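Local atomic coordinates of putative rhamnosidase (Streptomyces avermitilis, PDB entry 3W5M), a protein that hydrolyses terminal non-reducing alpha-L-rhamnose residues from plant glycosides and gum arabic, and binds L-rhamnose through a calcium-dependent carbohydrate-binding module. Residues E136-I141 against F252-W257. Numbering follows the deposited sequence.
Sequences EGSSWI and FSDASW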
ATOM      1  N   GLU A 136     -20.314   5.812  29.839  1.00 29.44           N
ATOM      2  CA  GLU A 136     -20.861   7.037  30.426  1.00 30.17           C
ATOM      3  C   GLU A 136     -22.031   6.715  31.347  1.00 30.33           C
ATOM      4  O   GLU A 136     -22.884   5.886  31.032  1.00 33.36           O
ATOM      5  CB  GLU A 136     -21.307   8.004  29.322  1.00 34.77           C
ATOM      6  CG  GLU A 136     -20.190   8.300  28.339  1.00 41.05           C
ATOM      7  CD  GLU A 136     -20.430   9.520  27.461  1.00 47.35           C
ATOM      8  OE1 GLU A 136     -21.147  10.461  27.881  1.00 48.41           O
ATOM      9  OE2 GLU A 136     -19.872   9.539  26.343  1.00 49.10           O
ATOM     10  N   GLY A 137     -22.053   7.353  32.503  1.00 29.35           N
ATOM     11  CA  GLY A 137     -23.055   7.027  33.510  1.00 26.49           C
ATOM     12  C   GLY A 137     -22.594   5.948  34.479  1.00 25.70           C
ATOM     13  O   GLY A 137     -23.237   5.746  35.496  1.00 25.71           O
ATOM     14  N   SER A 138     -21.483   5.266  34.182  1.00 23.81           N
ATOM     15  CA  SER A 138     -20.984   4.223  35.055  1.00 22.67           C
ATOM     16  C   SER A 138     -19.874   4.748  35.969  1.00 22.47           C
ATOM     17  O   SER A 138     -19.438   5.910  35.855  1.00 20.62           O
ATOM     18  CB  SER A 138     -20.475   3.029  34.246  1.00 23.35           C
ATOM     19  OG  SER A 138     -20.377   1.922  35.114  1.00 28.50           O
ATOM     20  N   SER A 139     -19.443   3.895  36.886  1.00 20.44           N
ATOM     21  CA  SER A 139     -18.386   4.253  37.832  1.00 21.72           C
ATOM     22  C   SER A 139     -17.319   3.195  37.847  1.00 20.54           C
ATOM     23  O   SER A 139     -17.623   1.989  37.700  1.00 18.80           O
ATOM     24  CB  SER A 139     -18.986   4.350  39.220  1.00 22.36           C
ATOM     25  OG  SER A 139     -19.922   5.407  39.241  1.00 27.29           O
ATOM     26  N   TRP A 140     -16.064   3.623  38.023  1.00 19.81           N
ATOM     27  CA  TRP A 140     -14.975   2.702  38.311  1.00 19.39           C
ATOM     28  C   TRP A 140     -15.112   2.272  39.755  1.00 19.20           C
ATOM     29  O   TRP A 140     -15.252   3.127  40.631  1.00 19.84           O
ATOM     30  CB  TRP A 140     -13.611   3.368  38.162  1.00 18.58           C
ATOM     31  CG  TRP A 140     -13.297   3.786  36.761  1.00 20.25           C
ATOM     32  CD1 TRP A 140     -13.606   4.964  36.180  1.00 18.81           C
ATOM     33  CD2 TRP A 140     -12.545   3.042  35.800  1.00 19.60           C
ATOM     34  NE1 TRP A 140     -13.140   4.994  34.882  1.00 20.76           N
ATOM     35  CE2 TRP A 140     -12.477   3.826  34.625  1.00 20.14           C
ATOM     36  CE3 TRP A 140     -11.924   1.781  35.813  1.00 19.76           C
ATOM     37  CZ2 TRP A 140     -11.791   3.405  33.472  1.00 20.84           C
ATOM     38  CZ3 TRP A 140     -11.273   1.351  34.666  1.00 20.30           C
ATOM     39  CH2 TRP A 140     -11.206   2.167  33.507  1.00 19.52           C
ATOM     40  N   ILE A 141     -15.128   0.963  39.999  1.00 17.59           N
ATOM     41  CA  ILE A 141     -15.291   0.465  41.360  1.00 18.08           C
ATOM     42  C   ILE A 141     -14.148  -0.446  41.778  1.00 17.54           C
ATOM     43  O   ILE A 141     -13.422  -1.004  40.933  1.00 18.14           O
ATOM     44  CB  ILE A 141     -16.665  -0.238  41.594  1.00 17.85           C
ATOM     45  CG1 ILE A 141     -16.845  -1.472  40.711  1.00 17.53           C
ATOM     46  CG2 ILE A 141     -17.784   0.731  41.360  1.00 17.96           C
ATOM     47  CD1 ILE A 141     -17.983  -2.358  41.191  1.00 17.92           C
ATOM     48  N   PHE A 252     -25.169  -0.488  35.889  1.00 20.62           N
ATOM     49  CA  PHE A 252     -23.788   0.001  35.988  1.00 21.82           C
ATOM     50  C   PHE A 252     -22.980  -0.712  37.042  1.00 21.19           C
ATOM     51  O   PHE A 252     -23.546  -1.317  37.946  1.00 20.72           O
ATOM     52  CB  PHE A 252     -23.824   1.484  36.373  1.00 24.00           C
ATOM     53  CG  PHE A 252     -24.575   2.341  35.396  1.00 24.58           C
ATOM     54  CD1 PHE A 252     -24.069   2.557  34.115  1.00 26.08           C
ATOM     55  CD2 PHE A 252     -25.785   2.931  35.750  1.00 27.29           C
ATOM     56  CE1 PHE A 252     -24.743   3.373  33.212  1.00 25.56           C
ATOM     57  CE2 PHE A 252     -26.470   3.738  34.842  1.00 30.01           C
ATOM     58  CZ  PHE A 252     -25.946   3.944  33.575  1.00 28.08           C
ATOM     59  N   SER A 253     -21.647  -0.604  36.947  1.00 21.57           N
ATOM     60  CA  SER A 253     -20.776  -0.872  38.084  1.00 19.92           C
ATOM     61  C   SER A 253     -20.915   0.332  39.043  1.00 21.18           C
ATOM     62  O   SER A 253     -20.820   1.507  38.629  1.00 21.36           O
ATOM     63  CB  SER A 253     -19.324  -1.054  37.630  1.00 20.18           C
ATOM     64  OG  SER A 253     -18.951  -0.009  36.722  1.00 19.20           O
ATOM     65  N   ASP A 254     -21.187   0.041  40.306  1.00 21.19           N
ATOM     66  CA  ASP A 254     -21.502   1.100  41.289  1.00 21.75           C
ATOM     67  C   ASP A 254     -21.588   0.458  42.680  1.00 21.24           C
ATOM     68  O   ASP A 254     -21.258  -0.724  42.823  1.00 20.05           O
ATOM     69  CB  ASP A 254     -22.761   1.919  40.909  1.00 24.99           C
ATOM     70  CG  ASP A 254     -24.041   1.078  40.844  1.00 26.69           C
ATOM     71  OD1 ASP A 254     -24.145   0.038  41.511  1.00 27.59           O
ATOM     72  OD2 ASP A 254     -24.961   1.482  40.103  1.00 29.37           O
ATOM     73  N   ALA A 255     -21.982   1.230  43.705  1.00 20.98           N
ATOM     74  CA  ALA A 255     -21.992   0.729  45.098  1.00 21.30           C
ATOM     75  C   ALA A 255     -23.116  -0.285  45.410  1.00 22.34           C
ATOM     76  O   ALA A 255     -23.199  -0.820  46.524  1.00 24.67           O
ATOM     77  CB  ALA A 255     -22.032   1.899  46.097  1.00 21.97           C
ATOM     78  N   SER A 256     -23.982  -0.534  44.439  1.00 22.62           N
ATOM     79  CA  SER A 256     -24.955  -1.635  44.564  1.00 24.53           C
ATOM     80  C   SER A 256     -24.317  -3.031  44.436  1.00 24.45           C
ATOM     81  O   SER A 256     -24.990  -4.050  44.703  1.00 25.44           O
ATOM     82  CB  SER A 256     -26.075  -1.454  43.538  1.00 25.77           C
ATOM     83  OG  SER A 256     -26.801  -0.277  43.861  1.00 29.93           O
ATOM     84  N   TRP A 257     -23.048  -3.091  44.010  1.00 22.85           N
ATOM     85  CA  TRP A 257     -22.312  -4.349  43.914  1.00 21.54           C
ATOM     86  C   TRP A 257     -21.712  -4.651  45.262  1.00 22.61           C
ATOM     87  O   TRP A 257     -21.335  -3.731  45.988  1.00 23.24           O
ATOM     88  CB  TRP A 257     -21.164  -4.269  42.899  1.00 21.76           C
ATOM     89  CG  TRP A 257     -21.616  -4.239  41.461  1.00 20.93           C
ATOM     90  CD1 TRP A 257     -22.336  -3.250  40.826  1.00 21.05           C
ATOM     91  CD2 TRP A 257     -21.340  -5.229  40.477  1.00 21.71           C
ATOM     92  NE1 TRP A 257     -22.519  -3.584  39.506  1.00 22.52           N
ATOM     93  CE2 TRP A 257     -21.928  -4.797  39.268  1.00 21.05           C
ATOM     94  CE3 TRP A 257     -20.662  -6.462  40.502  1.00 21.78           C
ATOM     95  CZ2 TRP A 257     -21.866  -5.565  38.080  1.00 21.45           C
ATOM     96  CZ3 TRP A 257     -20.594  -7.221  39.321  1.00 23.43           C
ATOM     97  CH2 TRP A 257     -21.196  -6.767  38.139  1.00 23.18           C
TER
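Ser139 and Ser253 join the start of strand 139-142 to the connection between strands 247-252 and 258-260 by two hydrogen bonds, inside the carbohydrate-binding module CBM67, whose jelly-roll-like sandwich has strand 247-252 at the margin of one sheet and 258-260 at the margin of the other. The hydroxyl of Ser253 is the donor to Ser139 O, with Ser253 OG 2.6 Å from that oxygen and in the plane of its carbonyl. OG sits between the backbone N and the carbonyl carbon of its own residue (chi1 47°), a placing that turns it toward the backbone of Ser139. In return Ser139 N gives a longer, bent bond to Ser253 O, at 3.3 Å and 138°. Ser253 OG also bonds to Cys238 N, while Ser138 OG, 2.9 Å from Ser253 OG, bonds to Cys238 O, so strand 235-244 is drawn into the same polar cluster.

On one flank of this cluster, the Phe252 ring lies against the chain at Gly137, whose carbonyl O stands over the ring centre, 3.4 Å above its plane; Ser138 CB approaches the ring obliquely, 3.6 Å from Phe252 CD1. On the other flank Ile141 packs with both branches: Ile141 CG2 is 3.6 Å from Asp254 N, and CD1 reaches over a face of the Trp257 indole. Trp257 NE1 donates to Phe252 O at 2.9 Å, in the plane of the indole, which meets Trp236 edge-to-face. Asp254 OD1 accepts from Ser256 N in an Asx turn, within a type I turn from Asp254 to Trp257.

With a carbonyl oxygen set over the Phe252 ring at one end and Ile141 against Trp257 at the other, the contact joins the sheet-to-sheet connection to the strand that pairs with 282-286 through main-chain and hydroxyl bonds together.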